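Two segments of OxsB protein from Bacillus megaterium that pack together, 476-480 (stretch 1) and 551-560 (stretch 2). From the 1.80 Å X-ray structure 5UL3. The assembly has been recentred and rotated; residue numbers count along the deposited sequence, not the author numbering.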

# COMPACT_ATOMS: atom_id res chain seq x y z
N PHE A 476 16.26 4.75 15.21
CA PHE A 476 16.78 6.09 15.47
C PHE A 476 15.70 7.14 15.23
O PHE A 476 14.97 7.08 14.24
CB PHE A 476 17.98 6.37 14.57
CG PHE A 476 19.11 5.38 14.72
CD1 PHE A 476 19.98 5.47 15.81
CD2 PHE A 476 19.34 4.40 13.77
CE1 PHE A 476 21.03 4.58 15.95
CE2 PHE A 476 20.39 3.50 13.90
CZ PHE A 476 21.25 3.60 14.99
N ASP A 477 15.60 8.13 16.12
CA ASP A 477 14.78 9.29 15.82
C ASP A 477 15.47 10.54 16.35
O ASP A 477 16.22 10.48 17.33
CB ASP A 477 13.34 9.18 16.36
CG ASP A 477 13.26 9.30 17.88
OD1 ASP A 477 13.79 8.42 18.58
OD2 ASP A 477 12.59 10.26 18.37
N GLN A 478 15.19 11.66 15.69
CA GLN A 478 16.03 12.85 15.82
C GLN A 478 15.91 13.51 17.19
O GLN A 478 16.84 14.20 17.61
CB GLN A 478 15.67 13.86 14.72
CG GLN A 478 16.14 13.45 13.31
CD GLN A 478 15.16 12.55 12.57
OE1 GLN A 478 14.18 12.06 13.13
NE2 GLN A 478 15.42 12.35 11.28
N LEU A 479 14.81 13.29 17.90
CA LEU A 479 14.65 13.92 19.21
C LEU A 479 15.18 13.06 20.35
O LEU A 479 15.07 13.46 21.51
CB LEU A 479 13.17 14.26 19.46
CG LEU A 479 12.61 15.24 18.42
CD1 LEU A 479 11.15 15.59 18.70
CD2 LEU A 479 13.47 16.49 18.37
N MET A 480 15.77 11.90 20.05
CA MET A 480 16.29 11.02 21.09
C MET A 480 17.53 11.63 21.73
O MET A 480 18.46 12.06 21.03
CB MET A 480 16.65 9.65 20.51
CG MET A 480 17.08 8.62 21.57
SD MET A 480 17.76 7.12 20.81
CE MET A 480 16.30 6.51 19.92
N PRO A 551 2.72 15.46 13.46
CA PRO A 551 3.04 15.93 14.82
C PRO A 551 4.52 15.89 15.12
O PRO A 551 5.03 16.79 15.81
CB PRO A 551 2.26 14.94 15.71
CG PRO A 551 1.10 14.53 14.88
CD PRO A 551 1.66 14.44 13.47
N TYR A 552 5.24 14.89 14.61
CA TYR A 552 6.67 14.81 14.90
C TYR A 552 7.43 15.99 14.29
O TYR A 552 8.36 16.51 14.92
CB TYR A 552 7.25 13.48 14.41
CG TYR A 552 8.58 13.12 15.06
CD1 TYR A 552 9.78 13.58 14.53
CD2 TYR A 552 8.62 12.31 16.20
CE1 TYR A 552 11.01 13.25 15.12
CE2 TYR A 552 9.84 11.99 16.80
CZ TYR A 552 11.02 12.46 16.25
OH TYR A 552 12.24 12.16 16.81
N SER A 553 7.06 16.42 13.08
CA SER A 553 7.73 17.58 12.50
C SER A 553 7.48 18.82 13.36
O SER A 553 8.39 19.63 13.58
CB SER A 553 7.27 17.83 11.06
OG SER A 553 5.90 18.22 10.98
N ARG A 554 6.27 18.96 13.90
CA ARG A 554 6.01 20.10 14.77
C ARG A 554 6.73 19.97 16.11
O ARG A 554 7.14 20.99 16.68
CB ARG A 554 4.50 20.27 14.96
CG ARG A 554 3.78 20.48 13.63
CD ARG A 554 2.34 20.93 13.81
NE ARG A 554 1.49 19.90 14.40
CZ ARG A 554 0.88 18.94 13.70
NH1 ARG A 554 1.04 18.85 12.38
NH2 ARG A 554 0.11 18.06 14.34
N MET A 555 6.90 18.75 16.61
CA MET A 555 7.73 18.54 17.80
C MET A 555 9.17 18.98 17.54
O MET A 555 9.82 19.57 18.41
CB MET A 555 7.70 17.08 18.23
CG MET A 555 6.34 16.60 18.71
SD MET A 555 6.13 14.80 18.63
CE MET A 555 7.50 14.21 19.62
N VAL A 556 9.68 18.68 16.35
CA VAL A 556 11.03 19.08 15.99
C VAL A 556 11.11 20.60 15.88
O VAL A 556 12.04 21.23 16.40
CB VAL A 556 11.47 18.40 14.69
CG1 VAL A 556 12.71 19.09 14.11
CG2 VAL A 556 11.74 16.94 14.95
N GLN A 557 10.13 21.20 15.20
CA GLN A 557 10.10 22.66 15.09
C GLN A 557 10.01 23.31 16.47
O GLN A 557 10.61 24.37 16.71
CB GLN A 557 8.94 23.08 14.20
CG GLN A 557 9.22 22.87 12.71
CD GLN A 557 7.96 22.79 11.86
OE1 GLN A 557 6.85 22.69 12.38
NE2 GLN A 557 8.13 22.84 10.54
N LEU A 558 9.29 22.69 17.41
CA LEU A 558 9.19 23.23 18.76
C LEU A 558 10.49 23.08 19.53
O LEU A 558 10.84 23.94 20.35
CB LEU A 558 8.03 22.56 19.50
CG LEU A 558 7.57 23.13 20.84
CD1 LEU A 558 6.05 23.06 20.91
CD2 LEU A 558 8.19 22.36 22.01
N THR A 559 11.23 21.99 19.29
CA THR A 559 12.54 21.83 19.90
C THR A 559 13.56 22.80 19.31
O THR A 559 14.46 23.26 20.03
CB THR A 559 13.02 20.38 19.73
OG1 THR A 559 12.03 19.49 20.27
CG2 THR A 559 14.33 20.15 20.46
N GLU A 560 13.44 23.13 18.02
CA GLU A 560 14.33 24.12 17.42
C GLU A 560 14.25 25.45 18.15
O GLU A 560 15.27 26.10 18.39
CB GLU A 560 14.00 24.31 15.94
CG GLU A 560 14.49 23.22 15.01
CD GLU A 560 14.14 23.51 13.56
OE1 GLU A 560 13.02 24.01 13.32
OE2 GLU A 560 14.98 23.26 12.68

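What backbone shapes meet here? Stretch 2 is helical throughout, its N-H groups from Met-555 to Glu-560 bonding to carbonyls four residues back, as from Val-556 N to Tyr-552 O at 2.9 Å. Stretch 1 has no regular helix or strand but folds into a type I beta turn from Asp-477 to Met-480, closed by a hydrogen bond from Met-480 N to Asp-477 O of 3.1 Å. The two backbones come nearest, by CA atoms, at Leu-479 and Val-556, 7.1 Å apart, and the contact buries 289 Å² in all.

How does the turn hold on to the helix? Tyr-552, with chi1 in the t rotamer, extends its hydroxyl to the turn, where it both gives and accepts a hydrogen bond. Tyr-552 OH donates to Asp-477 OD2 at a very short 2.5 Å and accepts from Leu-479 N at 3.0 Å, with an N-H...O angle of 159°. The amide of Gln-478 is almost as near, its N 3.2 Å from Tyr-552 OH, but its poor angle rules out a third bond.

What does Leu-479 add beyond its amide? Leu-479 is the most heavily covered residue of stretch 1, and its side chain spreads along one side of the helix. Leu-479 CD1 lies over one face of the Tyr-552 ring and also meets Met-555, 3.8 Å from its CB. Both methyls lie near Val-556 CG2, Leu-479 CD2 at 3.9 Å and Leu-479 CD1 at 4.0 Å, while Leu-479 CD2 makes the closer approach to Thr-559 OG1, at 3.8 Å. That hydroxyl is occupied within the helix, donating from Thr-559 OG1 to Met-555 O at 2.9 Å.

Is every polar group satisfied? Gln-478 is the exception: its OE1, 3.9 Å from Tyr-552 CE1, is buried by the contact without a hydrogen-bonding partner, although its NE2 is bonded elsewhere in the structure.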